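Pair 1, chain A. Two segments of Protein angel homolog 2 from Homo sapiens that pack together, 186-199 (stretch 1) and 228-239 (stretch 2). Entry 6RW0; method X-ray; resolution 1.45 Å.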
# COMPACT_ATOMS: atom_id res chain seq x y z
N CYS A 186 12.07 23.29 -7.32
CA CYS A 186 11.36 22.31 -6.50
C CYS A 186 11.58 20.91 -7.05
O CYS A 186 11.47 20.67 -8.25
CB CYS A 186 9.86 22.65 -6.48
SG CYS A 186 8.83 21.50 -5.55
N PRO A 187 11.93 19.95 -6.20
CA PRO A 187 12.09 18.59 -6.70
C PRO A 187 10.76 17.97 -7.08
O PRO A 187 9.68 18.37 -6.62
CB PRO A 187 12.71 17.83 -5.51
CG PRO A 187 12.20 18.55 -4.33
CD PRO A 187 12.17 20.02 -4.74
N ALA A 188 10.87 16.94 -7.90
CA ALA A 188 9.75 16.05 -8.13
C ALA A 188 9.46 15.22 -6.89
O ALA A 188 10.29 15.11 -5.98
CB ALA A 188 10.07 15.10 -9.28
N ILE A 189 8.27 14.62 -6.86
CA ILE A 189 7.86 13.68 -5.83
C ILE A 189 7.52 12.36 -6.50
O ILE A 189 6.81 12.32 -7.50
CB ILE A 189 6.66 14.21 -5.02
CG1 ILE A 189 7.06 15.53 -4.35
CG2 ILE A 189 6.21 13.18 -3.99
CD1 ILE A 189 5.93 16.22 -3.68
N CYS A 190 8.03 11.27 -5.93
CA CYS A 190 7.79 9.94 -6.44
C CYS A 190 6.73 9.29 -5.57
O CYS A 190 6.92 9.16 -4.36
CB CYS A 190 9.09 9.14 -6.37
SG CYS A 190 8.93 7.45 -6.92
N VAL A 191 5.62 8.88 -6.18
CA VAL A 191 4.52 8.24 -5.47
C VAL A 191 4.40 6.81 -5.97
O VAL A 191 4.25 6.57 -7.17
CB VAL A 191 3.19 8.98 -5.67
CG1 VAL A 191 2.06 8.28 -4.93
CG2 VAL A 191 3.31 10.43 -5.23
N ALA A 192 4.45 5.86 -5.04
CA ALA A 192 4.37 4.45 -5.35
C ALA A 192 3.18 3.83 -4.64
O ALA A 192 2.78 4.29 -3.57
CB ALA A 192 5.65 3.73 -4.93
N ASN A 193 2.60 2.81 -5.27
CA ASN A 193 1.43 2.11 -4.75
C ASN A 193 1.53 0.65 -5.15
O ASN A 193 1.96 0.32 -6.26
CB ASN A 193 0.19 2.78 -5.36
CG ASN A 193 -1.13 2.21 -4.85
OD1 ASN A 193 -1.19 1.56 -3.81
ND2 ASN A 193 -2.21 2.49 -5.57
N THR A 194 1.13 -0.23 -4.23
CA THR A 194 1.12 -1.65 -4.54
C THR A 194 0.10 -2.37 -3.68
O THR A 194 -0.43 -1.82 -2.71
CB THR A 194 2.52 -2.28 -4.37
OG1 THR A 194 2.55 -3.58 -4.96
CG2 THR A 194 2.90 -2.44 -2.90
N HIS A 195 -0.15 -3.62 -4.05
CA HIS A 195 -0.97 -4.55 -3.28
C HIS A 195 -0.23 -5.88 -3.39
O HIS A 195 -0.25 -6.52 -4.45
CB HIS A 195 -2.39 -4.61 -3.83
CG HIS A 195 -3.34 -5.38 -2.98
ND1 HIS A 195 -4.67 -5.53 -3.30
CD2 HIS A 195 -3.15 -6.05 -1.82
CE1 HIS A 195 -5.26 -6.27 -2.38
NE2 HIS A 195 -4.37 -6.58 -1.45
N LEU A 196 0.48 -6.26 -2.33
CA LEU A 196 1.28 -7.47 -2.36
C LEU A 196 0.42 -8.72 -2.18
O LEU A 196 -0.70 -8.68 -1.66
CB LEU A 196 2.35 -7.45 -1.26
CG LEU A 196 3.37 -6.32 -1.29
CD1 LEU A 196 4.46 -6.56 -0.25
CD2 LEU A 196 3.98 -6.16 -2.68
N LEU A 197 0.97 -9.85 -2.63
CA LEU A 197 0.34 -11.16 -2.48
C LEU A 197 -0.23 -11.38 -1.09
O LEU A 197 0.46 -11.16 -0.09
CB LEU A 197 1.41 -12.22 -2.75
CG LEU A 197 0.96 -13.67 -2.61
CD1 LEU A 197 -0.10 -13.95 -3.67
CD2 LEU A 197 2.13 -14.60 -2.77
N TYR A 198 -1.46 -11.88 -0.99
CA TYR A 198 -2.06 -12.15 0.32
C TYR A 198 -1.45 -13.41 0.96
O TYR A 198 -1.08 -13.28 2.09
CB TYR A 198 -3.58 -12.34 0.19
CG TYR A 198 -4.17 -12.96 1.42
CD1 TYR A 198 -4.25 -12.25 2.60
CD2 TYR A 198 -4.56 -14.28 1.44
CE1 TYR A 198 -4.72 -12.82 3.76
CE2 TYR A 198 -5.04 -14.87 2.59
CZ TYR A 198 -5.12 -14.14 3.75
OH TYR A 198 -5.58 -14.73 4.89
N ASN A 199 -1.35 -14.51 0.20
CA ASN A 199 -1.01 -15.84 0.71
C ASN A 199 -0.01 -15.80 1.86
O ASN A 199 1.17 -15.49 1.65
CB ASN A 199 -0.47 -16.66 -0.47
CG ASN A 199 -0.44 -18.14 -0.20
OD1 ASN A 199 0.24 -18.59 0.72
ND2 ASN A 199 -1.17 -18.92 -1.01
N PHE A 228 17.91 10.72 -3.92
CA PHE A 228 16.55 10.40 -4.32
C PHE A 228 15.64 11.58 -4.02
O PHE A 228 15.79 12.25 -2.99
CB PHE A 228 16.01 9.16 -3.58
CG PHE A 228 16.80 7.92 -3.86
CD1 PHE A 228 16.81 7.38 -5.13
CD2 PHE A 228 17.54 7.31 -2.86
CE1 PHE A 228 17.55 6.25 -5.41
CE2 PHE A 228 18.29 6.17 -3.13
CZ PHE A 228 18.30 5.64 -4.40
N CYS A 229 14.68 11.83 -4.91
CA CYS A 229 13.65 12.83 -4.64
C CYS A 229 12.75 12.30 -3.54
O CYS A 229 12.82 11.12 -3.19
CB CYS A 229 12.85 13.12 -5.91
SG CYS A 229 11.77 11.79 -6.44
N PRO A 230 11.89 13.14 -2.96
CA PRO A 230 10.98 12.65 -1.92
C PRO A 230 10.11 11.52 -2.45
O PRO A 230 9.63 11.57 -3.58
CB PRO A 230 10.14 13.88 -1.56
CG PRO A 230 11.03 15.05 -1.88
CD PRO A 230 11.79 14.60 -3.13
N ILE A 231 9.89 10.51 -1.60
CA ILE A 231 9.12 9.32 -1.91
C ILE A 231 7.96 9.20 -0.94
O ILE A 231 8.14 9.36 0.27
CB ILE A 231 10.00 8.06 -1.81
CG1 ILE A 231 11.08 8.10 -2.88
CG2 ILE A 231 9.17 6.78 -1.92
CD1 ILE A 231 12.30 7.32 -2.52
N VAL A 232 6.78 8.90 -1.47
CA VAL A 232 5.65 8.43 -0.69
C VAL A 232 5.27 7.07 -1.27
O VAL A 232 4.97 6.97 -2.46
CB VAL A 232 4.47 9.40 -0.73
CG1 VAL A 232 3.34 8.86 0.14
CG2 VAL A 232 4.89 10.77 -0.25
N MET A 233 5.33 6.03 -0.44
CA MET A 233 5.06 4.65 -0.85
C MET A 233 3.88 4.13 -0.05
O MET A 233 3.99 3.94 1.17
CB MET A 233 6.29 3.76 -0.67
CG MET A 233 6.04 2.31 -1.06
SD MET A 233 7.49 1.25 -0.96
CE MET A 233 7.66 1.04 0.81
N CYS A 234 2.76 3.93 -0.73
CA CYS A 234 1.51 3.51 -0.12
C CYS A 234 1.18 2.08 -0.52
O CYS A 234 1.63 1.57 -1.55
CB CYS A 234 0.35 4.36 -0.62
SG CYS A 234 0.48 6.10 -0.23
N GLY A 235 0.31 1.46 0.26
CA GLY A 235 -0.35 0.28 -0.26
C GLY A 235 -0.80 -0.67 0.82
O GLY A 235 -0.68 -0.42 2.02
N ASP A 236 -1.32 -1.80 0.34
CA ASP A 236 -1.70 -2.95 1.15
C ASP A 236 -0.57 -3.96 0.99
O ASP A 236 -0.40 -4.57 -0.08
CB ASP A 236 -3.04 -3.49 0.68
CG ASP A 236 -3.50 -4.70 1.47
OD1 ASP A 236 -2.67 -5.33 2.15
OD2 ASP A 236 -4.71 -5.04 1.40
N PHE A 237 0.25 -4.08 2.03
CA PHE A 237 1.43 -4.94 2.02
C PHE A 237 1.15 -6.33 2.57
O PHE A 237 2.04 -7.18 2.55
CB PHE A 237 2.60 -4.26 2.77
CG PHE A 237 3.13 -3.05 2.05
CD1 PHE A 237 2.44 -1.85 2.07
CD2 PHE A 237 4.31 -3.12 1.33
CE1 PHE A 237 2.90 -0.75 1.38
CE2 PHE A 237 4.79 -2.01 0.65
CZ PHE A 237 4.08 -0.83 0.67
N ASN A 238 -0.07 -6.57 3.04
CA ASN A 238 -0.46 -7.87 3.60
C ASN A 238 0.58 -8.36 4.60
O ASN A 238 0.88 -9.55 4.70
CB ASN A 238 -0.74 -8.88 2.50
CG ASN A 238 -2.18 -8.83 2.02
OD1 ASN A 238 -3.11 -8.81 2.83
ND2 ASN A 238 -2.37 -8.78 0.72
N SER A 239 1.12 -7.41 5.37
CA SER A 239 2.14 -7.69 6.36
C SER A 239 1.89 -6.75 7.52
O SER A 239 1.47 -5.61 7.31
CB SER A 239 3.53 -7.40 5.80
OG SER A 239 3.80 -8.19 4.65
O HOH W 1 -5.16 -9.07 -0.23

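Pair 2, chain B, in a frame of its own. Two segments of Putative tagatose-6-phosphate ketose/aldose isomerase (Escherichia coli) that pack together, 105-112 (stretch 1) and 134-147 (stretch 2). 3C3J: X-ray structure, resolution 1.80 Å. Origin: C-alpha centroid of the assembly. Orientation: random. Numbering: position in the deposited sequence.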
# COMPACT_ATOMS: atom_id res chain seq x y z
N LEU B 105 18.44 9.13 11.71
CA LEU B 105 17.92 8.22 10.71
C LEU B 105 19.00 7.26 10.20
O LEU B 105 20.12 7.67 9.91
CB LEU B 105 17.39 9.02 9.52
CG LEU B 105 16.94 8.27 8.27
CD1 LEU B 105 15.79 7.30 8.55
CD2 LEU B 105 16.55 9.22 7.15
N LEU B 106 18.62 6.00 10.03
CA LEU B 106 19.41 5.03 9.30
C LEU B 106 18.58 4.67 8.08
O LEU B 106 17.48 4.12 8.22
CB LEU B 106 19.68 3.78 10.14
CG LEU B 106 20.40 2.63 9.41
CD1 LEU B 106 21.74 3.09 8.78
CD2 LEU B 106 20.59 1.39 10.33
N LEU B 107 19.09 4.99 6.91
CA LEU B 107 18.39 4.71 5.65
C LEU B 107 18.98 3.48 5.01
O LEU B 107 20.18 3.45 4.66
CB LEU B 107 18.48 5.90 4.68
CG LEU B 107 17.61 5.83 3.43
CD1 LEU B 107 16.10 5.83 3.81
CD2 LEU B 107 17.96 6.97 2.45
N ILE B 108 18.14 2.45 4.86
CA ILE B 108 18.54 1.21 4.19
C ILE B 108 18.05 1.29 2.74
O ILE B 108 16.84 1.26 2.48
CB ILE B 108 17.98 -0.01 4.91
CG1 ILE B 108 18.45 -0.02 6.37
CG2 ILE B 108 18.43 -1.31 4.21
CD1 ILE B 108 17.55 -0.83 7.25
N SER B 109 18.97 1.48 1.81
CA SER B 109 18.62 1.75 0.41
C SER B 109 18.86 0.48 -0.39
O SER B 109 19.98 0.01 -0.48
CB SER B 109 19.49 2.89 -0.16
OG SER B 109 19.12 4.18 0.35
N PHE B 110 17.80 -0.08 -0.97
CA PHE B 110 17.90 -1.19 -1.90
C PHE B 110 17.99 -0.71 -3.34
O PHE B 110 17.20 0.12 -3.77
CB PHE B 110 16.66 -2.08 -1.74
CG PHE B 110 16.52 -2.69 -0.39
CD1 PHE B 110 17.37 -3.70 0.01
CD2 PHE B 110 15.53 -2.25 0.49
CE1 PHE B 110 17.24 -4.27 1.26
CE2 PHE B 110 15.40 -2.83 1.76
CZ PHE B 110 16.26 -3.83 2.15
N GLY B 111 18.93 -1.23 -4.10
CA GLY B 111 18.99 -0.96 -5.54
C GLY B 111 19.81 -2.00 -6.26
O GLY B 111 20.97 -2.27 -5.88
N ARG B 112 19.23 -2.62 -7.27
CA ARG B 112 19.93 -3.59 -8.10
C ARG B 112 21.14 -2.93 -8.78
O ARG B 112 22.27 -3.34 -8.56
CB ARG B 112 18.97 -4.22 -9.11
CG ARG B 112 19.68 -5.10 -10.14
CD ARG B 112 18.79 -5.68 -11.20
NE ARG B 112 17.76 -4.79 -11.73
CZ ARG B 112 16.92 -5.14 -12.71
NH1 ARG B 112 17.05 -6.31 -13.33
NH2 ARG B 112 15.97 -4.31 -13.10
N TYR B 134 22.51 8.29 8.65
CA TYR B 134 23.41 7.18 8.35
C TYR B 134 22.78 6.34 7.25
O TYR B 134 21.56 6.38 7.06
CB TYR B 134 23.68 6.31 9.57
CG TYR B 134 24.14 7.10 10.77
CD1 TYR B 134 25.49 7.40 10.95
CD2 TYR B 134 23.22 7.57 11.70
CE1 TYR B 134 25.91 8.14 12.04
CE2 TYR B 134 23.64 8.31 12.82
CZ TYR B 134 24.97 8.59 12.98
OH TYR B 134 25.39 9.35 14.07
N HIS B 135 23.61 5.62 6.53
CA HIS B 135 23.19 4.83 5.35
C HIS B 135 23.76 3.44 5.35
O HIS B 135 24.96 3.25 5.66
CB HIS B 135 23.64 5.53 4.07
CG HIS B 135 22.98 6.85 3.86
ND1 HIS B 135 23.57 8.04 4.24
CD2 HIS B 135 21.76 7.16 3.37
CE1 HIS B 135 22.74 9.03 3.95
NE2 HIS B 135 21.64 8.52 3.43
N LEU B 136 22.91 2.47 5.00
CA LEU B 136 23.31 1.11 4.70
C LEU B 136 22.69 0.70 3.36
O LEU B 136 21.64 0.08 3.32
CB LEU B 136 22.86 0.15 5.80
CG LEU B 136 23.45 -1.28 5.74
CD1 LEU B 136 24.70 -1.34 6.57
CD2 LEU B 136 22.43 -2.32 6.21
N PRO B 137 23.33 1.08 2.25
CA PRO B 137 22.85 0.55 0.98
C PRO B 137 23.08 -0.96 0.84
O PRO B 137 24.12 -1.48 1.26
CB PRO B 137 23.65 1.32 -0.07
CG PRO B 137 24.35 2.40 0.70
CD PRO B 137 24.49 1.97 2.08
N ILE B 138 22.09 -1.64 0.28
CA ILE B 138 22.17 -3.07 -0.02
C ILE B 138 21.92 -3.13 -1.52
O ILE B 138 20.80 -2.84 -2.00
CB ILE B 138 21.15 -3.89 0.80
CG1 ILE B 138 21.43 -3.71 2.29
CG2 ILE B 138 21.18 -5.37 0.41
CD1 ILE B 138 20.47 -4.46 3.29
N THR B 139 22.96 -3.48 -2.25
CA THR B 139 23.00 -3.27 -3.70
C THR B 139 23.77 -4.38 -4.45
O THR B 139 24.65 -5.03 -3.90
CB THR B 139 23.59 -1.84 -4.00
OG1 THR B 139 23.54 -1.56 -5.40
CG2 THR B 139 25.03 -1.70 -3.48
N CYS B 140 23.42 -4.56 -5.73
CA CYS B 140 23.99 -5.63 -6.56
C CYS B 140 25.08 -5.17 -7.54
O CYS B 140 25.61 -6.00 -8.27
CB CYS B 140 22.87 -6.38 -7.31
SG CYS B 140 21.54 -6.98 -6.22
N ASN B 141 25.47 -3.89 -7.50
CA ASN B 141 26.43 -3.33 -8.45
C ASN B 141 27.55 -2.57 -7.74
O ASN B 141 27.36 -1.50 -7.17
CB ASN B 141 25.68 -2.39 -9.43
CG ASN B 141 26.56 -1.85 -10.55
OD1 ASN B 141 27.61 -2.40 -10.85
ND2 ASN B 141 26.08 -0.80 -11.21
N GLU B 142 28.75 -3.15 -7.77
CA GLU B 142 29.91 -2.55 -7.11
C GLU B 142 30.24 -1.14 -7.65
O GLU B 142 30.71 -0.26 -6.92
CB GLU B 142 31.12 -3.50 -7.27
CG GLU B 142 32.44 -2.92 -6.78
CD GLU B 142 33.11 -1.98 -7.79
OE1 GLU B 142 32.70 -1.90 -8.98
OE2 GLU B 142 34.05 -1.31 -7.38
N ALA B 143 29.97 -0.93 -8.93
CA ALA B 143 30.29 0.32 -9.60
C ALA B 143 29.15 1.36 -9.53
O ALA B 143 29.32 2.48 -9.98
CB ALA B 143 30.65 0.04 -11.05
N GLY B 144 28.01 0.99 -8.95
CA GLY B 144 26.88 1.92 -8.84
C GLY B 144 27.10 2.99 -7.82
O GLY B 144 27.88 2.84 -6.89
N ALA B 145 26.40 4.10 -8.00
CA ALA B 145 26.40 5.25 -7.12
C ALA B 145 26.11 4.90 -5.67
O ALA B 145 26.83 5.34 -4.78
CB ALA B 145 25.38 6.27 -7.63
N LEU B 146 25.08 4.07 -5.41
CA LEU B 146 24.77 3.69 -4.03
C LEU B 146 25.99 3.13 -3.33
O LEU B 146 26.34 3.55 -2.21
CB LEU B 146 23.63 2.66 -3.95
CG LEU B 146 22.17 3.09 -4.02
CD1 LEU B 146 21.23 1.83 -3.87
CD2 LEU B 146 21.86 4.19 -3.01
N TYR B 147 26.66 2.17 -3.99
CA TYR B 147 27.80 1.52 -3.38
C TYR B 147 28.97 2.51 -3.25
O TYR B 147 29.55 2.68 -2.19
CB TYR B 147 28.23 0.27 -4.18
CG TYR B 147 29.18 -0.60 -3.40
CD1 TYR B 147 28.72 -1.37 -2.35
CD2 TYR B 147 30.55 -0.62 -3.70
CE1 TYR B 147 29.58 -2.15 -1.60
CE2 TYR B 147 31.43 -1.41 -2.95
CZ TYR B 147 30.92 -2.17 -1.91
OH TYR B 147 31.72 -2.96 -1.15

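The two pairs differ most in how the carbonyl at one matched position is used. In pair 1 Thr A194 O accepts from the backbone, Asp A236 N donating to it at 3.2 Å. In pair 2 Gly B111 O, matching Thr A194 O, accepts a short bond from the hydroxyl of Thr B139 (OG1 to O, 2.7 Å), while Cys B140 N, the counterpart of Asp A236 N, makes only weak bonds, to Gly B111 O (3.4 Å) and Arg B112 O (3.3 Å). Pair 1 also has Leu A196 N donating to Asp A236 O (2.9 Å) and a side chain, Asn A238 ND2, donating to Leu A196 O at 2.9 Å.

The backbones stay together through these positions, His A195 falling on Arg B112 and Asp A236 on Cys B140; it is the bonding that differs. Each pair consists of two neighbouring parallel strands, their directions 15° apart in pair 1 and 18° in pair 2, and 14 central residues superpose with an RMSD of 0.8 Å. Cys A190 through Ala A192 fall on Leu B107 through Ser B109, and Ile A231 through Met A233 on His B135 through Pro B137. Bonds alternate in direction in both: Val A232 N to Cys A190 O and Leu B136 N to Leu B107 O are each 2.9 Å. The next rung differs, Ala A192 N to Val A232 O remaining at 2.9 Å, whereas Ser B109 N to Leu B136 O stretches to 3.4 Å and is weak.

Glycine sits on opposite strands at the matched pair Thr A194/Gly A235 and Gly B111/Thr B139, and for different reasons. At Gly A235 the backbone angles themselves call for glycine, and an ideal CB would lie 2.3 Å from Thr A194 O. At Gly B111 the obstacle is a side chain: an ideal CB would come within 2.9 Å of Leu B146 CD1, from the helix after the second strand. That leucine also covers the face carrying Ser B109, with CD2 3.9 Å from Ser B109 CB. The equivalent Ala A192 packs its CB against Met A233 CG (4.1 Å).

On the other face, Asn A193 and Cys A234 are replaced by Phe B110 and Ile B138, whose CE1 and CD1 meet at 3.8 Å; Ile B138 CD1 also reaches Ile B108 CG2 (3.9 Å), making a continuous apolar patch. In pair 1 a water joins His A195 NE2 (2.9 Å) to Asn A238 ND2 (3.0 Å), and Asp A236 OD1 accepts from Asn A238 N (3.0 Å), two residues along the same stretch.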